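Local coordinates for protein pectinesterase (Aspergillus niger, PDB 5C1E) that hydrolyses the methyl esters of pectin to release methanol, leaving de-esterified galacturonate units in the chain, and probably helps macerate plant tissue, at residues A[130-136]-A[150-156]; A[66-72]-A[104-108]; A[170-176]-A[199-205]; A[79-83]-A[115-119]. All blocks are in the same frame, centred on the assembly; numbering follows the deposited sequence.

Contact 1 of 4, residues A[130-136]-A[150-156]; sequences FYGCQFS and YYSNCMI. With SO4 (sulfate ion), chain C.
Phe130 and Tyr151 lie side by side with their rings nearly parallel, planes 12° apart. The rings are slid so far that they barely overlap, and Phe130 CD1 sits over one face of Tyr151, 3.3 Å from Tyr151 CE2. The edge of Tyr151 points at the face of Phe135 in an offset edge-to-face pair, with Tyr151 CD2 3.8 Å from Phe135 CE2. The three rings form an aromatic cluster. Cys154 SG lies at the edge of the Phe135 ring, 4.0 Å from Phe135 CE2. The same sulfur accepts a long bond from the backbone, Cys133 N to Cys154 SG at 3.5 Å. These groups fill the inside of a right-handed parallel beta-helix, where residues 130-136 and 150-156 are the same corner of successive coils. Phe130 N bonds to Tyr150 O at 2.9 Å, and Phe135 N to Met155 O at 2.8 Å, so the strands stay paired before and after the turn. On the outer face Tyr131 CE1 meets the edge of the Tyr150 ring, 3.6 Å from Tyr150 CE2. Tyr150 CG is anti to the backbone N (chi1 176°), which sends the hydroxyl out to a sulfate, probably from the crystallisation liquor: Tyr150 OH donates to sulfate O3 at 2.6 Å. Farther out, the backbone N of Asp296 bonds to Tyr131 OH, and Gln149 to Tyr151 OH. Phe171 stacks on Tyr151 from the next coil.

Contact 2 of 4, residues A[66-72]-A[104-108]; sequences TSTYKDN and YNINV
Asn72 ND2 donates to Asn107 OD1 at 2.8 Å, a nearly straight bond with an N-H...O angle of 164°. The acceptor lies in the amide plane of Asn72, while the donor is tilted from the carbonyl plane of Asn107. Asn72 ND2 also bonds to Gly132 O, in the following coil, so this nitrogen has two acceptors. A water closes a second link between Asn72 and Asn107. It donates to Asn72 O at 2.6 Å and accepts from Asn107 ND2. A third asparagine, Asn105, reaches Thr66. Its ND2 donates to Thr66 O at 3.1 Å. Thr66 O lies in the amide plane of Asn105, but the donor stands above the carbonyl plane of Thr66. Arg3 holds Asn105 OD1, which helps to fix the rotation of this amide. With Asn105 CG beside its backbone N (chi1 -51°), the amide is turned toward Thr66, and Asn105 OD1 lies 3.6 Å from Thr66 CB. Asn72 and Asn105 cross at about a right angle, with Asn72 OD1 3.4 Å from Asn105 CB. Within the loop, Thr68 OG1 accepts from Lys70 N in an ST turn, and a type I turn follows from Tyr69 to Asn72. The loop joins strand 57-61 to strand 74-78 of the parallel beta-helix. It packs on the bend between strands 102-104 and 107-110, with Gln134 of strand 134-136 touching both Asn72 and Asn107.

Contact 3 of 4, residues A[170-176]-A[199-205]; sequences WFGECDI and AIDNCNI. With SO4 (sulfate ion), chain C.
Trp170 and Asp201 both turn CG away from the backbone N, with chi1 -177° and -180°. This lays Asp201 CB over one face of the indole, offset toward its rim. Trp170 CZ2 comes 3.4 Å from Asp201 CG, with ring and carboxylate planes 37° apart. Asp201 OD1 is held by Gln232 and Asn233. Ala199 CB lies 3.6 Å from Trp170 CE3. The indole edge carries the sulfate: Trp170 NE1 donates to sulfate O2 at 3.1 Å, and Lys283 adds both a bond to the ion and a cation-pi contact with the ring. Tyr150 OH also binds the ion. On the inner face Phe171 lies alongside Ile200, and Ile176 CD1 reaches Ile200 CG2 at 3.8 Å. Cys203 SG tucks under the turn and accepts from Cys174 N at 3.4 Å. Backbone bonds run through both strand pairs, from Phe171 N to Ala199 O at 2.9 Å and from Ile176 N to Asn204 O at 2.8 Å. These are two coils of the parallel beta-helix. Strands 168-172 and 198-201 are neighbours in one sheet, 175-178 and 204-207 in the next. Strands 148-152 and 228-232 continue the first sheet beyond them, and strand 182-187 packs against the inner isoleucines.

Contact 4 of 4, residues A[79-83]-A[115-119]; sequences TISSP and GAQAV
At the N-terminus of the short helix 82-85, Ser82 meets Gln117 of a loop that leads to strand 121-124. Ser82 N, in the first turn of the helix, donates to Gln117 O at 2.8 Å. The N-H...O angle is 159°, and the donor is tilted from the carbonyl plane. This carbonyl thus takes up a backbone N-H at the helix start, where no earlier turn can supply an acceptor. Ser81 holds the N-cap position, and its OG caps a backbone N farther on, with a weak bond to Asp84 besides. Ser81 CA lies 3.3 Å from Gln117 O, and Ser81 CB packs on Ala116 CB at 3.9 Å. Two loops meet here, each leading from one sheet of the parallel beta-helix to the next. The Ser82 hydroxyl sits between its own backbone N and carbonyl carbon (chi1 60°), which brings Ser82 OG 3.3 Å from Gln117 CB. Ala118 CB rests on the backbone at Ile80 O, 3.5 Å away. That Ile80 carbonyl is also bound by Asn110, which bonds to Val119 O as well and so ties the two loops together. Pro83 CD lies 4.2 Å from Ala116 CB. Gln117 NE2 bonds to a glycerol, probably from the crystallisation liquor. The Gln117 side chain is about 7 Å from that of Asp161, the predicted active-site residue.

Contacts 2, 1 and 3 follow in that order along the chain and join successive coils of the parallel beta-helix. Contact 1 lies about 8 Å from contact 2 and about 9 Å from contact 3, centre to centre. One parallel sheet, with strands 107-110, 134-136, 155-158, 175-178 and 204-207 in order, takes in all three. In a second sheet contacts 1 and 3 lie side by side, with strand 102-104 of contact 2 next to strand 128-131. Contacts 1 and 3 touch the same sulfate. Tyr69 of contact 2 reaches Asp175 of contact 3. Contact 4, 21 to 25 Å from the other centres, joins loops near the predicted active site. Its segments alternate with those of contact 2.

Contact 1 of 4, residues A[130-136]-A[150-156]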
# COMPACT_ATOMS: atom_id res chain seq x y z
N PHE A 130 -7.97 0.87 -1.71
CA PHE A 130 -7.75 0.62 -0.29
C PHE A 130 -7.99 1.91 0.49
O PHE A 130 -7.39 2.94 0.20
CB PHE A 130 -6.32 0.11 -0.05
CG PHE A 130 -6.01 -1.17 -0.76
CD1 PHE A 130 -5.51 -1.17 -2.05
CD2 PHE A 130 -6.24 -2.40 -0.13
CE1 PHE A 130 -5.23 -2.36 -2.70
CE2 PHE A 130 -5.97 -3.60 -0.79
CZ PHE A 130 -5.47 -3.58 -2.07
N TYR A 131 -8.87 1.83 1.48
CA TYR A 131 -9.37 2.99 2.18
C TYR A 131 -9.29 2.78 3.68
O TYR A 131 -9.91 1.88 4.21
CB TYR A 131 -10.84 3.21 1.79
CG TYR A 131 -11.05 3.33 0.30
CD1 TYR A 131 -10.94 4.55 -0.34
CD2 TYR A 131 -11.34 2.21 -0.47
CE1 TYR A 131 -11.13 4.66 -1.71
CE2 TYR A 131 -11.52 2.31 -1.84
CZ TYR A 131 -11.42 3.54 -2.45
OH TYR A 131 -11.61 3.65 -3.80
N GLY A 132 -8.53 3.61 4.37
CA GLY A 132 -8.45 3.50 5.82
C GLY A 132 -7.85 2.20 6.31
O GLY A 132 -8.18 1.75 7.41
N CYS A 133 -6.94 1.61 5.53
CA CYS A 133 -6.31 0.34 5.90
C CYS A 133 -4.91 0.57 6.49
O CYS A 133 -4.29 1.62 6.28
CB CYS A 133 -6.19 -0.58 4.67
SG CYS A 133 -7.77 -1.13 4.00
N GLN A 134 -4.42 -0.42 7.21
CA GLN A 134 -3.02 -0.42 7.62
C GLN A 134 -2.28 -1.59 7.02
O GLN A 134 -2.81 -2.71 6.93
CB GLN A 134 -2.89 -0.48 9.14
CG GLN A 134 -3.67 0.59 9.89
CD GLN A 134 -3.37 0.59 11.38
OE1 GLN A 134 -2.19 0.52 11.78
NE2 GLN A 134 -4.41 0.70 12.24
N PHE A 135 -1.03 -1.34 6.65
CA PHE A 135 -0.16 -2.37 6.14
C PHE A 135 1.16 -2.26 6.87
O PHE A 135 1.82 -1.22 6.81
CB PHE A 135 0.05 -2.22 4.62
CG PHE A 135 -1.22 -2.02 3.87
CD1 PHE A 135 -1.92 -3.11 3.40
CD2 PHE A 135 -1.69 -0.75 3.60
CE1 PHE A 135 -3.10 -2.94 2.70
CE2 PHE A 135 -2.86 -0.58 2.89
CZ PHE A 135 -3.56 -1.68 2.45
N SER A 136 1.53 -3.34 7.56
CA SER A 136 2.69 -3.33 8.46
C SER A 136 3.67 -4.47 8.20
O SER A 136 3.27 -5.63 8.04
CB SER A 136 2.21 -3.37 9.91
OG SER A 136 1.47 -2.21 10.23
N TYR A 150 -5.10 2.41 -5.90
CA TYR A 150 -5.39 3.65 -5.21
C TYR A 150 -5.47 3.38 -3.70
O TYR A 150 -6.21 2.50 -3.27
CB TYR A 150 -6.70 4.23 -5.75
CG TYR A 150 -7.18 5.48 -5.07
CD1 TYR A 150 -6.68 6.72 -5.39
CD2 TYR A 150 -8.18 5.42 -4.09
CE1 TYR A 150 -7.14 7.87 -4.76
CE2 TYR A 150 -8.65 6.55 -3.47
CZ TYR A 150 -8.13 7.77 -3.80
OH TYR A 150 -8.60 8.88 -3.17
N TYR A 151 -4.68 4.13 -2.93
CA TYR A 151 -4.63 4.01 -1.47
C TYR A 151 -4.97 5.36 -0.88
O TYR A 151 -4.29 6.34 -1.16
CB TYR A 151 -3.23 3.56 -0.97
CG TYR A 151 -2.84 2.17 -1.41
CD1 TYR A 151 -2.46 1.92 -2.72
CD2 TYR A 151 -2.85 1.11 -0.52
CE1 TYR A 151 -2.13 0.64 -3.14
CE2 TYR A 151 -2.52 -0.18 -0.92
CZ TYR A 151 -2.17 -0.41 -2.24
OH TYR A 151 -1.83 -1.68 -2.65
N SER A 152 -6.03 5.41 -0.06
CA SER A 152 -6.45 6.65 0.58
C SER A 152 -6.56 6.52 2.08
O SER A 152 -7.21 5.61 2.58
CB SER A 152 -7.82 7.12 0.04
OG SER A 152 -8.10 8.39 0.61
N ASN A 153 -5.97 7.45 2.81
CA ASN A 153 -6.08 7.46 4.28
C ASN A 153 -5.64 6.16 4.91
O ASN A 153 -6.21 5.69 5.91
CB ASN A 153 -7.49 7.85 4.71
CG ASN A 153 -7.76 9.32 4.46
OD1 ASN A 153 -7.54 10.14 5.33
ND2 ASN A 153 -8.18 9.65 3.24
N CYS A 154 -4.58 5.59 4.33
CA CYS A 154 -3.99 4.38 4.82
C CYS A 154 -2.71 4.69 5.60
O CYS A 154 -2.17 5.80 5.54
CB CYS A 154 -3.67 3.41 3.67
SG CYS A 154 -5.12 2.75 2.79
N MET A 155 -2.25 3.68 6.33
CA MET A 155 -1.00 3.74 7.04
C MET A 155 -0.15 2.63 6.48
O MET A 155 -0.55 1.45 6.54
CB MET A 155 -1.25 3.54 8.54
CG MET A 155 -0.11 3.93 9.47
SD MET A 155 1.35 2.89 9.39
CE MET A 155 0.69 1.27 9.84
N ILE A 156 1.00 2.98 5.90
CA ILE A 156 1.95 2.00 5.34
C ILE A 156 3.25 2.09 6.13
O ILE A 156 3.91 3.14 6.12
CB ILE A 156 2.21 2.19 3.83
CG1 ILE A 156 0.91 2.15 3.06
CG2 ILE A 156 3.08 1.06 3.28
CD1 ILE A 156 0.39 3.51 2.68
S SO4 C . -7.10 12.10 -3.82
O1 SO4 C . -7.78 13.09 -2.93
O2 SO4 C . -6.05 11.41 -3.02
O3 SO4 C . -8.05 11.10 -4.38
O4 SO4 C . -6.50 12.83 -4.96

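Contact 2 of 4, residues A[66-72]-A[104-108]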
# COMPACT_ATOMS: atom_id res chain seq x y z
N THR A 66 -14.95 5.24 9.73
CA THR A 66 -14.48 4.71 8.46
C THR A 66 -13.49 5.64 7.75
O THR A 66 -12.77 5.19 6.85
CB THR A 66 -15.66 4.48 7.50
OG1 THR A 66 -16.38 5.70 7.34
CG2 THR A 66 -16.60 3.42 8.02
N SER A 67 -13.46 6.93 8.14
CA SER A 67 -12.66 7.96 7.47
C SER A 67 -11.15 7.88 7.80
O SER A 67 -10.33 8.55 7.16
CB SER A 67 -13.20 9.35 7.83
OG SER A 67 -12.79 9.73 9.14
N THR A 68 -10.79 7.03 8.77
CA THR A 68 -9.42 6.88 9.20
C THR A 68 -9.07 5.39 9.32
O THR A 68 -9.96 4.54 9.34
CB THR A 68 -9.22 7.59 10.56
OG1 THR A 68 -7.87 7.48 10.99
CG2 THR A 68 -10.14 7.01 11.66
N TYR A 69 -7.77 5.09 9.39
CA TYR A 69 -7.28 3.76 9.77
C TYR A 69 -7.13 3.61 11.31
O TYR A 69 -6.99 2.48 11.85
CB TYR A 69 -5.92 3.49 9.12
CG TYR A 69 -4.82 4.43 9.58
CD1 TYR A 69 -4.09 4.17 10.74
CD2 TYR A 69 -4.47 5.55 8.83
CE1 TYR A 69 -3.09 5.03 11.16
CE2 TYR A 69 -3.46 6.41 9.25
CZ TYR A 69 -2.77 6.14 10.41
OH TYR A 69 -1.77 6.98 10.84
N LYS A 70 -7.17 4.73 12.02
CA LYS A 70 -6.74 4.74 13.43
C LYS A 70 -7.61 3.94 14.39
O LYS A 70 -7.14 3.55 15.47
CB LYS A 70 -6.57 6.18 13.93
CG LYS A 70 -5.29 6.79 13.35
CD LYS A 70 -5.12 8.27 13.60
CE LYS A 70 -3.77 8.72 13.06
NZ LYS A 70 -3.31 9.98 13.70
N ASP A 71 -8.86 3.71 14.03
CA ASP A 71 -9.81 2.96 14.86
C ASP A 71 -10.08 1.54 14.38
O ASP A 71 -11.02 0.89 14.86
CB ASP A 71 -11.14 3.73 14.96
CG ASP A 71 -10.97 5.11 15.57
OD1 ASP A 71 -10.08 5.28 16.43
OD2 ASP A 71 -11.69 6.04 15.19
N ASN A 72 -9.26 1.03 13.45
CA ASN A 72 -9.49 -0.31 12.94
C ASN A 72 -9.39 -1.32 14.09
O ASN A 72 -8.54 -1.19 14.99
CB ASN A 72 -8.49 -0.69 11.85
CG ASN A 72 -8.65 0.11 10.57
OD1 ASN A 72 -9.59 0.87 10.40
ND2 ASN A 72 -7.72 -0.08 9.65
N TYR A 104 -11.74 -1.79 3.00
CA TYR A 104 -12.00 -0.66 3.88
C TYR A 104 -11.73 -1.03 5.31
O TYR A 104 -12.31 -2.00 5.83
CB TYR A 104 -13.48 -0.21 3.81
CG TYR A 104 -13.92 0.39 2.51
CD1 TYR A 104 -14.28 -0.43 1.44
CD2 TYR A 104 -14.00 1.78 2.33
CE1 TYR A 104 -14.68 0.11 0.25
CE2 TYR A 104 -14.44 2.32 1.13
CZ TYR A 104 -14.78 1.47 0.10
OH TYR A 104 -15.19 1.93 -1.11
N ASN A 105 -10.88 -0.24 5.95
CA ASN A 105 -10.69 -0.32 7.41
C ASN A 105 -10.26 -1.69 7.94
O ASN A 105 -10.84 -2.21 8.90
CB ASN A 105 -11.97 0.16 8.11
CG ASN A 105 -12.42 1.50 7.59
OD1 ASN A 105 -13.47 1.62 6.96
ND2 ASN A 105 -11.61 2.52 7.83
N ILE A 106 -9.24 -2.25 7.30
CA ILE A 106 -8.64 -3.53 7.70
C ILE A 106 -7.14 -3.33 7.86
O ILE A 106 -6.51 -2.62 7.06
CB ILE A 106 -8.98 -4.63 6.69
CG1 ILE A 106 -10.49 -4.93 6.81
CG2 ILE A 106 -8.11 -5.86 6.91
CD1 ILE A 106 -10.97 -6.23 6.31
N ASN A 107 -6.57 -3.90 8.92
CA ASN A 107 -5.13 -3.95 9.10
C ASN A 107 -4.60 -5.28 8.57
O ASN A 107 -5.17 -6.33 8.86
CB ASN A 107 -4.73 -3.86 10.57
CG ASN A 107 -5.24 -2.62 11.25
OD1 ASN A 107 -5.61 -1.63 10.61
ND2 ASN A 107 -5.31 -2.67 12.55
N VAL A 108 -3.50 -5.23 7.82
CA VAL A 108 -2.81 -6.40 7.32
C VAL A 108 -1.35 -6.34 7.75
O VAL A 108 -0.67 -5.33 7.55
CB VAL A 108 -2.90 -6.53 5.77
CG1 VAL A 108 -2.19 -7.79 5.28
CG2 VAL A 108 -4.35 -6.55 5.32
O HOH W 1 -6.03 -0.51 14.57

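Contact 3 of 4, residues A[170-176]-A[199-205]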
# COMPACT_ATOMS: atom_id res chain seq x y z
N TRP A 170 -1.39 5.45 -6.80
CA TRP A 170 -1.62 6.75 -6.17
C TRP A 170 -1.88 6.55 -4.69
O TRP A 170 -2.79 5.81 -4.32
CB TRP A 170 -2.85 7.40 -6.79
CG TRP A 170 -3.14 8.78 -6.26
CD1 TRP A 170 -3.78 9.09 -5.10
CD2 TRP A 170 -2.85 10.03 -6.90
NE1 TRP A 170 -3.90 10.44 -4.97
CE2 TRP A 170 -3.34 11.05 -6.06
CE3 TRP A 170 -2.23 10.38 -8.10
CZ2 TRP A 170 -3.21 12.40 -6.38
CZ3 TRP A 170 -2.12 11.72 -8.42
CH2 TRP A 170 -2.60 12.72 -7.57
N PHE A 171 -1.05 7.18 -3.86
CA PHE A 171 -1.23 7.22 -2.41
C PHE A 171 -1.69 8.61 -2.03
O PHE A 171 -0.97 9.57 -2.24
CB PHE A 171 0.07 6.91 -1.67
CG PHE A 171 0.58 5.53 -1.93
CD1 PHE A 171 0.20 4.48 -1.13
CD2 PHE A 171 1.49 5.29 -2.95
CE1 PHE A 171 0.67 3.20 -1.35
CE2 PHE A 171 1.98 4.01 -3.18
CZ PHE A 171 1.56 2.96 -2.38
N GLY A 172 -2.91 8.70 -1.52
CA GLY A 172 -3.50 9.99 -1.16
C GLY A 172 -3.77 10.06 0.32
O GLY A 172 -4.43 9.18 0.90
N GLU A 173 -3.31 11.13 0.96
CA GLU A 173 -3.58 11.36 2.38
C GLU A 173 -3.24 10.14 3.25
O GLU A 173 -3.99 9.81 4.16
CB GLU A 173 -5.05 11.74 2.58
CG GLU A 173 -5.44 13.05 1.93
CD GLU A 173 -6.94 13.33 1.95
OE1 GLU A 173 -7.74 12.60 2.58
OE2 GLU A 173 -7.35 14.32 1.30
N CYS A 174 -2.11 9.49 2.96
CA CYS A 174 -1.65 8.36 3.74
C CYS A 174 -0.56 8.76 4.70
O CYS A 174 0.19 9.73 4.46
CB CYS A 174 -1.09 7.26 2.82
SG CYS A 174 -2.32 6.47 1.77
N ASP A 175 -0.46 8.01 5.79
CA ASP A 175 0.68 8.12 6.68
C ASP A 175 1.65 7.03 6.27
O ASP A 175 1.31 5.85 6.28
CB ASP A 175 0.26 7.98 8.15
CG ASP A 175 -0.44 9.23 8.69
OD1 ASP A 175 -0.18 10.35 8.21
OD2 ASP A 175 -1.27 9.09 9.60
N ILE A 176 2.85 7.45 5.89
CA ILE A 176 3.89 6.54 5.46
C ILE A 176 4.95 6.59 6.55
O ILE A 176 5.58 7.63 6.78
CB ILE A 176 4.39 6.93 4.07
CG1 ILE A 176 3.28 6.73 3.05
CG2 ILE A 176 5.65 6.16 3.70
CD1 ILE A 176 3.54 7.35 1.69
N ALA A 199 2.70 7.87 -7.40
CA ALA A 199 2.44 9.24 -6.96
C ALA A 199 2.10 9.21 -5.48
O ALA A 199 1.12 8.58 -5.08
CB ALA A 199 1.32 9.87 -7.77
N ILE A 200 2.90 9.92 -4.68
CA ILE A 200 2.63 10.06 -3.25
C ILE A 200 2.16 11.49 -3.02
O ILE A 200 2.94 12.43 -3.14
CB ILE A 200 3.87 9.68 -2.43
CG1 ILE A 200 4.12 8.19 -2.62
CG2 ILE A 200 3.67 10.02 -0.96
CD1 ILE A 200 5.51 7.75 -2.32
N ASP A 201 0.86 11.64 -2.74
CA ASP A 201 0.18 12.94 -2.79
C ASP A 201 -0.50 13.30 -1.49
O ASP A 201 -1.33 12.54 -0.97
CB ASP A 201 -0.85 12.96 -3.92
CG ASP A 201 -1.58 14.29 -4.02
OD1 ASP A 201 -1.05 15.20 -4.67
OD2 ASP A 201 -2.69 14.40 -3.48
N ASN A 202 -0.19 14.47 -0.96
CA ASN A 202 -0.77 14.91 0.32
C ASN A 202 -0.62 13.84 1.40
O ASN A 202 -1.54 13.58 2.18
CB ASN A 202 -2.25 15.32 0.13
CG ASN A 202 -2.40 16.64 -0.61
OD1 ASN A 202 -2.65 16.69 -1.83
ND2 ASN A 202 -2.27 17.73 0.13
N CYS A 203 0.54 13.19 1.43
CA CYS A 203 0.83 12.20 2.46
C CYS A 203 1.71 12.80 3.55
O CYS A 203 2.22 13.92 3.43
CB CYS A 203 1.49 10.97 1.85
SG CYS A 203 0.42 10.06 0.70
N ASN A 204 1.86 12.04 4.61
CA ASN A 204 2.70 12.40 5.73
C ASN A 204 3.75 11.31 5.93
O ASN A 204 3.40 10.16 6.24
CB ASN A 204 1.87 12.54 6.98
CG ASN A 204 2.68 13.06 8.14
OD1 ASN A 204 3.47 14.00 7.98
ND2 ASN A 204 2.49 12.46 9.31
N ILE A 205 5.01 11.67 5.74
CA ILE A 205 6.12 10.72 5.86
C ILE A 205 6.82 11.00 7.21
O ILE A 205 7.27 12.11 7.45
CB ILE A 205 7.12 10.88 4.68
CG1 ILE A 205 6.57 10.32 3.36
CG2 ILE A 205 8.41 10.11 4.97
CD1 ILE A 205 5.28 10.93 2.88
S SO4 C . -7.10 12.10 -3.82
O1 SO4 C . -7.78 13.09 -2.93
O2 SO4 C . -6.05 11.41 -3.02
O3 SO4 C . -8.05 11.10 -4.38
O4 SO4 C . -6.50 12.83 -4.96

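Contact 4 of 4, residues A[79-83]-A[115-119]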
# COMPACT_ATOMS: atom_id res chain seq x y z
N THR A 79 2.89 -14.86 9.54
CA THR A 79 4.32 -14.63 9.59
C THR A 79 5.06 -15.68 8.76
O THR A 79 4.98 -16.87 9.06
CB THR A 79 4.84 -14.68 11.04
OG1 THR A 79 4.24 -13.62 11.80
CG2 THR A 79 6.33 -14.52 11.09
N ILE A 80 5.74 -15.21 7.72
CA ILE A 80 6.69 -15.99 6.96
C ILE A 80 7.50 -15.07 6.06
O ILE A 80 6.99 -14.05 5.60
CB ILE A 80 6.00 -17.11 6.13
CG1 ILE A 80 7.02 -18.09 5.56
CG2 ILE A 80 5.12 -16.53 5.03
CD1 ILE A 80 6.37 -19.34 4.99
N SER A 81 8.76 -15.44 5.80
CA SER A 81 9.63 -14.67 4.90
C SER A 81 9.58 -15.24 3.48
O SER A 81 9.15 -16.38 3.27
CB SER A 81 11.06 -14.70 5.44
OG SER A 81 11.59 -16.01 5.35
N SER A 82 10.04 -14.47 2.49
CA SER A 82 10.01 -14.95 1.11
C SER A 82 10.95 -16.15 0.87
O SER A 82 10.58 -17.06 0.13
CB SER A 82 10.26 -13.84 0.09
OG SER A 82 11.52 -13.23 0.28
N PRO A 83 12.14 -16.19 1.51
CA PRO A 83 12.96 -17.38 1.34
C PRO A 83 12.29 -18.66 1.85
O PRO A 83 12.36 -19.71 1.20
CB PRO A 83 14.21 -17.06 2.17
CG PRO A 83 14.29 -15.57 2.17
CD PRO A 83 12.85 -15.15 2.28
N GLY A 115 15.06 -8.81 8.78
CA GLY A 115 16.03 -9.85 8.48
C GLY A 115 15.85 -10.51 7.12
O GLY A 115 16.78 -11.14 6.63
N ALA A 116 14.67 -10.38 6.54
CA ALA A 116 14.36 -10.91 5.21
C ALA A 116 13.08 -10.29 4.69
O ALA A 116 12.32 -9.72 5.46
CB ALA A 116 14.20 -12.43 5.25
N GLN A 117 12.85 -10.43 3.39
CA GLN A 117 11.66 -9.91 2.77
C GLN A 117 10.46 -10.67 3.31
O GLN A 117 10.51 -11.87 3.42
CB GLN A 117 11.72 -10.09 1.25
CG GLN A 117 12.93 -9.44 0.62
CD GLN A 117 14.08 -10.42 0.43
OE1 GLN A 117 14.39 -11.23 1.32
NE2 GLN A 117 14.73 -10.33 -0.72
N ALA A 118 9.40 -9.94 3.66
CA ALA A 118 8.20 -10.56 4.19
C ALA A 118 7.01 -9.66 3.89
O ALA A 118 6.80 -8.64 4.54
CB ALA A 118 8.33 -10.81 5.68
N VAL A 119 6.24 -10.04 2.88
CA VAL A 119 5.19 -9.18 2.37
C VAL A 119 3.93 -9.21 3.24
O VAL A 119 3.49 -10.27 3.66
CB VAL A 119 4.85 -9.56 0.92
CG1 VAL A 119 3.69 -8.75 0.35
CG2 VAL A 119 6.09 -9.35 0.05